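Local structure of 3-ketosteroid-delta4-5alpha-dehydrogenase (4AT2) at residues A[124-138]-A[491-503]. The protein is a flavoenzyme that uses FAD to oxidise 3-ketosteroids, probably introducing the delta-4 double bond into 5alpha-reduced substrates in steroid breakdown. Numbering follows the deposited sequence.
Sequences KITDYCEGSVEHYNW and SLGDGSFYGRRAG. With FAD (flavin-adenine dinucleotide), chain D.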
loop_
_atom_site.group_PDB
_atom_site.type_symbol
_atom_site.label_atom_id
_atom_site.label_comp_id
_atom_site.label_asym_id
_atom_site.label_seq_id
_atom_site.Cartn_x
_atom_site.Cartn_y
_atom_site.Cartn_z
ATOM N N LYS A 124 6.661 -18.711 -2.352
ATOM C CA LYS A 124 5.272 -19.175 -2.406
ATOM C C LYS A 124 4.801 -19.374 -3.841
ATOM O O LYS A 124 4.220 -20.402 -4.164
ATOM C CB LYS A 124 4.324 -18.223 -1.660
ATOM C CG LYS A 124 2.955 -18.840 -1.386
ATOM C CD LYS A 124 2.021 -17.917 -0.601
ATOM C CE LYS A 124 2.624 -17.595 0.760
ATOM N NZ LYS A 124 1.661 -17.726 1.880
ATOM N N ILE A 125 5.054 -18.390 -4.702
ATOM C CA ILE A 125 4.658 -18.519 -6.104
ATOM C C ILE A 125 5.336 -19.716 -6.777
ATOM O O ILE A 125 4.669 -20.479 -7.482
ATOM C CB ILE A 125 4.830 -17.199 -6.877
ATOM C CG1 ILE A 125 3.704 -16.235 -6.447
ATOM C CG2 ILE A 125 4.792 -17.438 -8.383
ATOM C CD1 ILE A 125 3.826 -14.824 -6.990
ATOM N N THR A 126 6.631 -19.903 -6.523
ATOM C CA THR A 126 7.371 -21.047 -7.092
ATOM C C THR A 126 6.712 -22.363 -6.676
ATOM O O THR A 126 6.421 -23.233 -7.516
ATOM C CB THR A 126 8.869 -21.019 -6.702
ATOM O OG1 THR A 126 9.434 -19.773 -7.116
ATOM C CG2 THR A 126 9.647 -22.143 -7.397
ATOM N N ASP A 127 6.443 -22.473 -5.380
ATOM C CA ASP A 127 5.788 -23.632 -4.799
ATOM C C ASP A 127 4.394 -23.880 -5.414
ATOM O O ASP A 127 4.060 -25.001 -5.789
ATOM C CB ASP A 127 5.700 -23.408 -3.286
ATOM C CG ASP A 127 4.961 -24.500 -2.576
ATOM O OD1 ASP A 127 5.477 -25.632 -2.533
ATOM O OD2 ASP A 127 3.885 -24.214 -2.023
ATOM N N TYR A 128 3.593 -22.824 -5.514
ATOM C CA TYR A 128 2.265 -22.905 -6.115
ATOM C C TYR A 128 2.343 -23.391 -7.562
ATOM O O TYR A 128 1.513 -24.203 -8.002
ATOM C CB TYR A 128 1.634 -21.512 -6.056
ATOM C CG TYR A 128 0.193 -21.423 -6.507
ATOM C CD1 TYR A 128 -0.853 -21.788 -5.661
ATOM C CD2 TYR A 128 -0.121 -20.927 -7.774
ATOM C CE1 TYR A 128 -2.178 -21.683 -6.074
ATOM C CE2 TYR A 128 -1.433 -20.820 -8.196
ATOM C CZ TYR A 128 -2.453 -21.195 -7.344
ATOM O OH TYR A 128 -3.752 -21.080 -7.767
ATOM N N CYS A 129 3.330 -22.896 -8.303
ATOM C CA CYS A 129 3.466 -23.266 -9.714
ATOM C C CYS A 129 3.938 -24.708 -9.890
ATOM O O CYS A 129 3.432 -25.444 -10.752
ATOM C CB CYS A 129 4.415 -22.303 -10.427
ATOM S SG CYS A 129 3.689 -20.666 -10.596
ATOM N N GLU A 130 4.909 -25.112 -9.081
ATOM C CA GLU A 130 5.439 -26.466 -9.182
ATOM C C GLU A 130 4.397 -27.526 -8.822
ATOM O O GLU A 130 4.450 -28.656 -9.328
ATOM C CB GLU A 130 6.702 -26.628 -8.335
ATOM C CG GLU A 130 7.893 -25.821 -8.836
ATOM C CD GLU A 130 8.398 -26.218 -10.224
ATOM O OE1 GLU A 130 8.254 -27.395 -10.636
ATOM O OE2 GLU A 130 8.970 -25.339 -10.909
ATOM N N GLY A 131 3.445 -27.163 -7.961
ATOM C CA GLY A 131 2.403 -28.101 -7.539
ATOM C C GLY A 131 1.073 -27.953 -8.270
ATOM O O GLY A 131 0.092 -28.605 -7.905
ATOM N N SER A 132 1.034 -27.105 -9.304
ATOM C CA SER A 132 -0.255 -26.716 -9.910
ATOM C C SER A 132 -0.982 -27.850 -10.642
ATOM O O SER A 132 -2.185 -28.050 -10.460
ATOM C CB SER A 132 -0.089 -25.502 -10.834
ATOM O OG SER A 132 -1.341 -24.849 -11.020
ATOM N N VAL A 133 -0.252 -28.587 -11.477
ATOM C CA VAL A 133 -0.856 -29.713 -12.189
ATOM C C VAL A 133 -1.361 -30.779 -11.212
ATOM O O VAL A 133 -2.476 -31.276 -11.367
ATOM C CB VAL A 133 0.122 -30.288 -13.243
ATOM C CG1 VAL A 133 -0.417 -31.572 -13.883
ATOM C CG2 VAL A 133 0.396 -29.242 -14.316
ATOM N N GLU A 134 -0.563 -31.099 -10.186
ATOM C CA GLU A 134 -0.996 -32.048 -9.151
ATOM C C GLU A 134 -2.283 -31.558 -8.490
ATOM O O GLU A 134 -3.197 -32.347 -8.219
ATOM C CB GLU A 134 0.106 -32.267 -8.099
ATOM C CG GLU A 134 -0.189 -33.379 -7.074
ATOM C CD GLU A 134 -1.134 -32.960 -5.951
ATOM O OE1 GLU A 134 -1.324 -31.743 -5.748
ATOM O OE2 GLU A 134 -1.694 -33.848 -5.260
ATOM N N HIS A 135 -2.359 -30.249 -8.254
ATOM C CA HIS A 135 -3.523 -29.677 -7.591
ATOM C C HIS A 135 -4.761 -29.732 -8.460
ATOM O O HIS A 135 -5.847 -30.051 -7.966
ATOM C CB HIS A 135 -3.214 -28.270 -7.099
ATOM C CG HIS A 135 -4.305 -27.664 -6.259
ATOM N ND1 HIS A 135 -4.764 -28.246 -5.133
ATOM C CD2 HIS A 135 -5.023 -26.486 -6.418
ATOM C CE1 HIS A 135 -5.744 -27.483 -4.603
ATOM N NE2 HIS A 135 -5.900 -26.404 -5.392
ATOM N N TYR A 136 -4.608 -29.474 -9.761
ATOM C CA TYR A 136 -5.731 -29.616 -10.697
ATOM C C TYR A 136 -6.257 -31.050 -10.626
ATOM O O TYR A 136 -7.454 -31.270 -10.523
ATOM C CB TYR A 136 -5.311 -29.295 -12.138
ATOM C CG TYR A 136 -6.414 -29.580 -13.145
ATOM C CD1 TYR A 136 -7.435 -28.657 -13.370
ATOM C CD2 TYR A 136 -6.449 -30.790 -13.842
ATOM C CE1 TYR A 136 -8.460 -28.923 -14.276
ATOM C CE2 TYR A 136 -7.470 -31.069 -14.746
ATOM C CZ TYR A 136 -8.466 -30.129 -14.968
ATOM O OH TYR A 136 -9.482 -30.403 -15.867
ATOM N N ASN A 137 -5.341 -32.011 -10.710
ATOM C CA ASN A 137 -5.689 -33.425 -10.662
ATOM C C ASN A 137 -6.361 -33.824 -9.348
ATOM O O ASN A 137 -7.282 -34.633 -9.332
ATOM C CB ASN A 137 -4.442 -34.274 -10.929
ATOM C CG ASN A 137 -3.944 -34.133 -12.355
ATOM O OD1 ASN A 137 -4.718 -33.800 -13.258
ATOM N ND2 ASN A 137 -2.649 -34.373 -12.567
ATOM N N TRP A 138 -5.892 -33.228 -8.260
ATOM C CA TRP A 138 -6.463 -33.430 -6.937
ATOM C C TRP A 138 -7.899 -32.963 -6.887
ATOM O O TRP A 138 -8.768 -33.669 -6.364
ATOM C CB TRP A 138 -5.595 -32.701 -5.918
ATOM C CG TRP A 138 -5.959 -32.951 -4.480
ATOM C CD1 TRP A 138 -5.431 -33.914 -3.621
ATOM C CD2 TRP A 138 -6.930 -32.214 -3.685
ATOM N NE1 TRP A 138 -5.997 -33.819 -2.380
ATOM C CE2 TRP A 138 -6.911 -32.823 -2.352
ATOM C CE3 TRP A 138 -7.786 -31.143 -3.930
ATOM C CZ2 TRP A 138 -7.719 -32.356 -1.324
ATOM C CZ3 TRP A 138 -8.606 -30.688 -2.882
ATOM C CH2 TRP A 138 -8.563 -31.281 -1.615
ATOM N N SER A 491 -7.513 -16.397 -5.932
ATOM C CA SER A 491 -8.007 -16.534 -4.571
ATOM C C SER A 491 -8.557 -17.936 -4.299
ATOM O O SER A 491 -8.203 -18.564 -3.283
ATOM C CB SER A 491 -9.041 -15.469 -4.243
ATOM O OG SER A 491 -9.320 -15.567 -2.859
ATOM N N LEU A 492 -9.408 -18.446 -5.188
ATOM C CA LEU A 492 -9.851 -19.845 -5.055
ATOM C C LEU A 492 -8.679 -20.813 -5.258
ATOM O O LEU A 492 -8.610 -21.862 -4.605
ATOM C CB LEU A 492 -10.995 -20.177 -6.029
ATOM C CG LEU A 492 -12.320 -19.414 -5.857
ATOM C CD1 LEU A 492 -13.417 -20.055 -6.706
ATOM C CD2 LEU A 492 -12.749 -19.272 -4.403
ATOM N N GLY A 493 -7.757 -20.445 -6.143
ATOM C CA GLY A 493 -6.547 -21.231 -6.365
ATOM C C GLY A 493 -5.659 -21.330 -5.140
ATOM O O GLY A 493 -5.362 -22.436 -4.672
ATOM N N ASP A 494 -5.216 -20.193 -4.604
ATOM C CA ASP A 494 -4.328 -20.282 -3.451
ATOM C C ASP A 494 -5.058 -20.721 -2.173
ATOM O O ASP A 494 -4.473 -21.399 -1.329
ATOM C CB ASP A 494 -3.352 -19.081 -3.303
ATOM C CG ASP A 494 -3.962 -17.850 -2.639
ATOM O OD1 ASP A 494 -4.870 -17.962 -1.791
ATOM O OD2 ASP A 494 -3.454 -16.735 -2.931
ATOM N N GLY A 495 -6.356 -20.407 -2.080
ATOM C CA GLY A 495 -7.162 -20.835 -0.932
ATOM C C GLY A 495 -7.277 -22.350 -0.888
ATOM O O GLY A 495 -7.090 -22.971 0.160
ATOM N N SER A 496 -7.564 -22.967 -2.035
ATOM C CA SER A 496 -7.643 -24.439 -2.064
ATOM C C SER A 496 -6.261 -25.088 -1.938
ATOM O O SER A 496 -6.105 -26.070 -1.210
ATOM C CB SER A 496 -8.369 -24.941 -3.312
ATOM O OG SER A 496 -7.724 -24.494 -4.499
ATOM N N PHE A 497 -5.261 -24.527 -2.621
ATOM C CA PHE A 497 -3.909 -25.101 -2.608
ATOM C C PHE A 497 -3.313 -25.041 -1.196
ATOM O O PHE A 497 -2.806 -26.050 -0.670
ATOM C CB PHE A 497 -3.019 -24.327 -3.602
ATOM C CG PHE A 497 -1.656 -24.933 -3.820
ATOM C CD1 PHE A 497 -0.624 -24.739 -2.899
ATOM C CD2 PHE A 497 -1.390 -25.655 -4.982
ATOM C CE1 PHE A 497 0.636 -25.296 -3.113
ATOM C CE2 PHE A 497 -0.130 -26.201 -5.209
ATOM C CZ PHE A 497 0.883 -26.029 -4.271
ATOM N N TYR A 498 -3.360 -23.857 -0.589
ATOM C CA TYR A 498 -2.782 -23.674 0.760
ATOM C C TYR A 498 -3.702 -24.141 1.886
ATOM O O TYR A 498 -3.230 -24.443 2.984
ATOM C CB TYR A 498 -2.186 -22.260 0.958
ATOM C CG TYR A 498 -0.954 -22.152 0.090
ATOM C CD1 TYR A 498 0.162 -22.934 0.364
ATOM C CD2 TYR A 498 -0.949 -21.362 -1.057
ATOM C CE1 TYR A 498 1.282 -22.907 -0.452
ATOM C CE2 TYR A 498 0.157 -21.326 -1.888
ATOM C CZ TYR A 498 1.269 -22.094 -1.575
ATOM O OH TYR A 498 2.360 -22.072 -2.410
ATOM N N GLY A 499 -4.996 -24.254 1.588
ATOM C CA GLY A 499 -5.938 -24.954 2.476
ATOM C C GLY A 499 -5.490 -26.398 2.655
ATOM O O GLY A 499 -5.359 -26.877 3.781
ATOM N N ARG A 500 -5.226 -27.087 1.545
ATOM C CA ARG A 500 -4.652 -28.442 1.613
ATOM C C ARG A 500 -3.425 -28.504 2.524
ATOM O O ARG A 500 -3.338 -29.357 3.419
ATOM C CB ARG A 500 -4.281 -28.947 0.213
ATOM C CG ARG A 500 -5.477 -29.321 -0.654
ATOM C CD ARG A 500 -5.000 -29.757 -2.037
ATOM N NE ARG A 500 -4.161 -30.956 -1.958
ATOM C CZ ARG A 500 -3.356 -31.377 -2.930
ATOM N NH1 ARG A 500 -3.272 -30.711 -4.078
ATOM N NH2 ARG A 500 -2.636 -32.476 -2.753
ATOM N N ARG A 501 -2.487 -27.589 2.300
ATOM C CA ARG A 501 -1.237 -27.560 3.057
ATOM C C ARG A 501 -1.521 -27.345 4.552
ATOM O O ARG A 501 -0.869 -27.955 5.402
ATOM C CB ARG A 501 -0.296 -26.475 2.524
ATOM C CG ARG A 501 0.277 -26.775 1.141
ATOM C CD ARG A 501 1.393 -27.826 1.191
ATOM N NE ARG A 501 1.876 -28.131 -0.161
ATOM C CZ ARG A 501 2.757 -27.391 -0.838
ATOM N NH1 ARG A 501 3.296 -26.309 -0.291
ATOM N NH2 ARG A 501 3.112 -27.750 -2.068
ATOM N N ALA A 502 -2.503 -26.494 4.865
ATOM C CA ALA A 502 -2.835 -26.230 6.268
ATOM C C ALA A 502 -3.381 -27.490 6.922
ATOM O O ALA A 502 -3.066 -27.773 8.082
ATOM C CB ALA A 502 -3.851 -25.100 6.392
ATOM N N GLY A 503 -4.217 -28.236 6.196
ATOM C CA GLY A 503 -4.798 -29.470 6.754
ATOM C C GLY A 503 -3.738 -30.536 6.987
ATOM O O GLY A 503 -3.746 -31.227 8.002
HETATM P PA FAD D . -14.831 -17.832 2.229
HETATM O O1A FAD D . -15.041 -18.724 1.068
HETATM O O2A FAD D . -15.646 -16.614 2.344
HETATM O O5B FAD D . -15.019 -18.705 3.558
HETATM C C5B FAD D . -14.823 -18.127 4.853
HETATM C C4B FAD D . -15.871 -18.712 5.814
HETATM O O4B FAD D . -15.506 -18.215 7.120
HETATM C C3B FAD D . -17.259 -18.143 5.491
HETATM O O3B FAD D . -18.202 -19.236 5.359
HETATM C C2B FAD D . -17.575 -17.242 6.690
HETATM O O2B FAD D . -18.998 -17.260 6.985
HETATM C C1B FAD D . -16.761 -17.899 7.803
HETATM N N9A FAD D . -16.423 -16.991 8.921
HETATM C C8A FAD D . -16.170 -15.676 8.891
HETATM N N7A FAD D . -15.902 -15.276 10.132
HETATM C C5A FAD D . -15.974 -16.347 10.946
HETATM C C6A FAD D . -15.802 -16.533 12.278
HETATM N N6A FAD D . -15.479 -15.489 13.041
HETATM N N1A FAD D . -15.946 -17.740 12.850
HETATM C C2A FAD D . -16.268 -18.844 12.074
HETATM N N3A FAD D . -16.446 -18.645 10.708
HETATM C C4A FAD D . -16.296 -17.400 10.183
HETATM N N1 FAD D . -11.855 -15.454 -6.588
HETATM C C2 FAD D . -11.331 -16.383 -7.468
HETATM O O2 FAD D . -10.211 -16.832 -7.265
HETATM N N3 FAD D . -12.078 -16.806 -8.577
HETATM C C4 FAD D . -13.341 -16.264 -8.823
HETATM O O4 FAD D . -13.963 -16.649 -9.817
HETATM C C4X FAD D . -13.867 -15.318 -7.935
HETATM N N5 FAD D . -15.080 -14.754 -8.155
HETATM C C5X FAD D . -15.458 -13.687 -7.423
HETATM C C6 FAD D . -16.577 -12.937 -7.797
HETATM C C7 FAD D . -16.988 -11.839 -7.036
HETATM C C7M FAD D . -18.123 -11.121 -7.460
HETATM C C8 FAD D . -16.260 -11.474 -5.884
HETATM C C8M FAD D . -16.622 -10.383 -5.067
HETATM C C9 FAD D . -15.150 -12.233 -5.507
HETATM C C9A FAD D . -14.731 -13.324 -6.284
HETATM N N10 FAD D . -13.634 -14.043 -5.943
HETATM C C10 FAD D . -13.126 -14.918 -6.823
HETATM C "C1'" FAD D . -13.007 -13.964 -4.598
HETATM C "C2'" FAD D . -13.323 -15.239 -3.802
HETATM O "O2'" FAD D . -14.742 -15.401 -3.846
HETATM C "C3'" FAD D . -12.859 -15.111 -2.342
HETATM O "O3'" FAD D . -11.645 -14.348 -2.228
HETATM C "C4'" FAD D . -12.653 -16.510 -1.741
HETATM O "O4'" FAD D . -13.881 -17.241 -1.875
HETATM C "C5'" FAD D . -12.277 -16.413 -0.261
HETATM O "O5'" FAD D . -12.015 -17.742 0.229
HETATM P P FAD D . -11.915 -18.012 1.816
HETATM O O1P FAD D . -10.854 -17.191 2.409
HETATM O O2P FAD D . -11.918 -19.499 2.015
HETATM O O3P FAD D . -13.285 -17.311 2.356
HETATM O O HOH W 1 4.628 -27.583 -4.833
#
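The guanidinium of R500 lies flat on the indole of W138, centres 3.4 Å apart and planes at 8°, a cation-pi stack, while its edge meets E134 and H135. Helix 491-503 here crosses two successive helices, 124-130 and 132-138, almost at right angles, in a protein with a probably Rossmann-type FAD-binding domain. R500 forms an end-on salt bridge with E134: NH1 donates to OE1 at 2.8 Å and NH2 to OE2. NH1 also donates to H135 ND1 at 3.1 Å, nearly in the plane of both groups. CD packs over the six-membered ring of W138, and the bend at chi3 (63°) turns the guanidinium to lie over the five-membered ring. A leucine in place of R500 would probably leave E134 without this charge partner and ND1 of H135 without this donor. E59 of helix 51-62 forms a salt bridge with NE of R500. With ND1 accepting, H135 uses NE2 to donate to S496 OG at 2.8 Å, so both ring nitrogens are held.

F497 is a knob in the hole formed by D127, Y128, S132 and H135, at the junction of helices 124-130 and 132-138. It turns an edge to the face of H135, and Y128 CA and CD1 lie over one of its own faces. Its CG is anti to the backbone N (chi1 -172°), which sends the ring into that hole. Y128 in turn fits among G493, D494, F497 and Y498. Its OH comes within 3.1 Å of G493 CA, where a side chain on G493 would clash; this hydroxyl is bonded to Y88 O.

In the first turn of helix 490-507, L492 N donates to FAD O2 and S491 OG bonds FAD O3', so this helix joins the packing to the cofactor. R501 forms a salt bridge with D127, end-on through NH1 and NH2. D127 OD2 receives R501 NH1 on its syn lone pair and Y498 OH, at 2.7 Å, on its anti lone pair.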